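Side-chain contact in RagA protein (Porphyromonas gingivalis, PDB 6SLN), which probably imports peptides across the bacterial outer membrane as a TonB-dependent receptor, working with a surface lipoprotein partner: residues A430-F435 with P477-D482. Numbering follows the deposited sequence.
Sequences AKMRPF and PNNPYD
M432 carries its CG anti to its own carbonyl carbon (chi1 -51°) and bends again at chi2 and chi3, which brings CG and SD up against N479, while the next residue, R433, turns at chi2 (63°) and sends its guanidinium to D482. SD of M432 lies 3.5 Å from both CB and CG of N479, and M432 CG meets the amide nitrogen ND2. R433 NH1 donates to D482 OD2 over 3.0 Å, nearly straight at 164°, in a salt bridge. The carboxylate oxygen sits at the guanidinium edge, close to its plane, whereas the nitrogen comes in above the carboxylate plane. NH1 alone bonds within the pair, with R433 NH2 4.0 Å from D482 OD2. The N479 carboxamide is held by an Asx turn, its OD1 accepting from the backbone N of Y481 at 2.8 Å, inside a type I turn from N479 to D482, and by the hydroxyl of Y428, which also bonds to OD1. The contact joins helix 426-432 and the short link that follows it, ahead of barrel strand 435-450, to the loop between strands 456-475 and 487-510; strand 423-424 touches N479 through M424, and helix 280-283 borders Y481.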
loop_
_atom_site.group_PDB
_atom_site.type_symbol
_atom_site.label_atom_id
_atom_site.label_comp_id
_atom_site.label_asym_id
_atom_site.label_seq_id
_atom_site.Cartn_x
_atom_site.Cartn_y
_atom_site.Cartn_z
ATOM N N ALA A 430 2.704 11.407 -21.501
ATOM C CA ALA A 430 1.785 11.526 -20.375
ATOM C C ALA A 430 0.646 10.524 -20.471
ATOM O O ALA A 430 0.053 10.153 -19.450
ATOM C CB ALA A 430 1.238 12.952 -20.286
ATOM N N LYS A 431 0.318 10.092 -21.687
ATOM C CA LYS A 431 -0.780 9.157 -21.890
ATOM C C LYS A 431 -0.363 7.744 -21.508
ATOM O O LYS A 431 -1.152 6.994 -20.929
ATOM C CB LYS A 431 -1.239 9.225 -23.349
ATOM C CG LYS A 431 -2.724 9.238 -23.560
ATOM C CD LYS A 431 -3.031 9.209 -25.040
ATOM C CE LYS A 431 -2.471 10.450 -25.740
ATOM N NZ LYS A 431 -2.928 10.573 -27.159
ATOM N N MET A 432 0.878 7.373 -21.819
ATOM C CA MET A 432 1.457 6.124 -21.349
ATOM C C MET A 432 1.887 6.189 -19.889
ATOM O O MET A 432 2.251 5.160 -19.315
ATOM C CB MET A 432 2.655 5.762 -22.227
ATOM C CG MET A 432 2.344 5.790 -23.710
ATOM S SD MET A 432 1.234 4.440 -24.237
ATOM C CE MET A 432 -0.277 5.343 -24.530
ATOM N N ARG A 433 1.845 7.371 -19.279
ATOM C CA ARG A 433 2.261 7.575 -17.890
ATOM C C ARG A 433 1.227 8.418 -17.148
ATOM O O ARG A 433 1.512 9.530 -16.686
ATOM C CB ARG A 433 3.636 8.234 -17.844
ATOM C CG ARG A 433 4.742 7.300 -17.451
ATOM C CD ARG A 433 4.927 6.179 -18.432
ATOM N NE ARG A 433 6.303 5.719 -18.430
ATOM C CZ ARG A 433 6.742 4.736 -19.203
ATOM N NH1 ARG A 433 5.904 4.113 -20.024
ATOM N NH2 ARG A 433 8.015 4.365 -19.136
ATOM N N PRO A 434 0.001 7.926 -17.040
ATOM C CA PRO A 434 -0.998 8.627 -16.225
ATOM C C PRO A 434 -0.577 8.684 -14.768
ATOM O O PRO A 434 0.139 7.810 -14.266
ATOM C CB PRO A 434 -2.257 7.772 -16.390
ATOM C CG PRO A 434 -1.713 6.402 -16.671
ATOM C CD PRO A 434 -0.510 6.648 -17.554
ATOM N N PHE A 435 -1.055 9.722 -14.086
ATOM C CA PHE A 435 -0.756 9.945 -12.679
ATOM C C PHE A 435 -1.846 10.825 -12.104
ATOM O O PHE A 435 -2.127 11.891 -12.651
ATOM C CB PHE A 435 0.608 10.622 -12.498
ATOM C CG PHE A 435 0.912 11.021 -11.077
ATOM C CD1 PHE A 435 0.447 12.226 -10.554
ATOM C CD2 PHE A 435 1.683 10.198 -10.262
ATOM C CE1 PHE A 435 0.736 12.605 -9.237
ATOM C CE2 PHE A 435 1.981 10.575 -8.953
ATOM C CZ PHE A 435 1.503 11.789 -8.443
ATOM N N PRO A 477 0.480 -0.906 -20.744
ATOM C CA PRO A 477 0.946 -2.010 -21.589
ATOM C C PRO A 477 0.756 -1.684 -23.064
ATOM O O PRO A 477 0.027 -0.765 -23.436
ATOM C CB PRO A 477 0.065 -3.191 -21.165
ATOM C CG PRO A 477 -1.167 -2.550 -20.661
ATOM C CD PRO A 477 -0.743 -1.245 -20.010
ATOM N N ASN A 478 1.459 -2.443 -23.905
ATOM C CA ASN A 478 1.269 -2.437 -25.353
ATOM C C ASN A 478 1.626 -1.113 -25.995
ATOM O O ASN A 478 1.260 -0.867 -27.139
ATOM C CB ASN A 478 -0.159 -2.821 -25.719
ATOM C CG ASN A 478 -0.521 -4.137 -25.159
ATOM O OD1 ASN A 478 0.082 -5.144 -25.525
ATOM N ND2 ASN A 478 -1.463 -4.155 -24.215
ATOM N N ASN A 479 2.323 -0.256 -25.276
ATOM C CA ASN A 479 2.911 0.918 -25.867
ATOM C C ASN A 479 3.986 0.449 -26.844
ATOM O O ASN A 479 4.982 -0.152 -26.409
ATOM C CB ASN A 479 3.472 1.811 -24.764
ATOM C CG ASN A 479 4.235 3.024 -25.296
ATOM O OD1 ASN A 479 4.319 3.254 -26.506
ATOM N ND2 ASN A 479 4.806 3.799 -24.385
ATOM N N PRO A 480 3.811 0.652 -28.158
ATOM C CA PRO A 480 4.846 0.222 -29.122
ATOM C C PRO A 480 6.171 0.943 -28.951
ATOM O O PRO A 480 7.194 0.458 -29.449
ATOM C CB PRO A 480 4.224 0.553 -30.483
ATOM C CG PRO A 480 3.302 1.736 -30.192
ATOM C CD PRO A 480 2.735 1.429 -28.794
ATOM N N TYR A 481 6.174 2.101 -28.290
ATOM C CA TYR A 481 7.369 2.921 -28.116
ATOM C C TYR A 481 7.974 2.768 -26.724
ATOM O O TYR A 481 8.703 3.649 -26.269
ATOM C CB TYR A 481 7.038 4.390 -28.415
ATOM C CG TYR A 481 6.178 4.571 -29.670
ATOM C CD1 TYR A 481 6.560 4.005 -30.883
ATOM C CD2 TYR A 481 4.993 5.320 -29.641
ATOM C CE1 TYR A 481 5.797 4.155 -32.005
ATOM C CE2 TYR A 481 4.216 5.481 -30.775
ATOM C CZ TYR A 481 4.619 4.884 -31.959
ATOM O OH TYR A 481 3.864 5.004 -33.130
ATOM N N ASP A 482 7.664 1.675 -26.042
ATOM C CA ASP A 482 8.206 1.331 -24.740
ATOM C C ASP A 482 9.224 0.223 -24.937
ATOM O O ASP A 482 9.243 -0.436 -25.977
ATOM C CB ASP A 482 7.093 0.880 -23.779
ATOM C CG ASP A 482 7.374 1.243 -22.311
ATOM O OD1 ASP A 482 8.542 1.117 -21.874
ATOM O OD2 ASP A 482 6.416 1.635 -21.594
#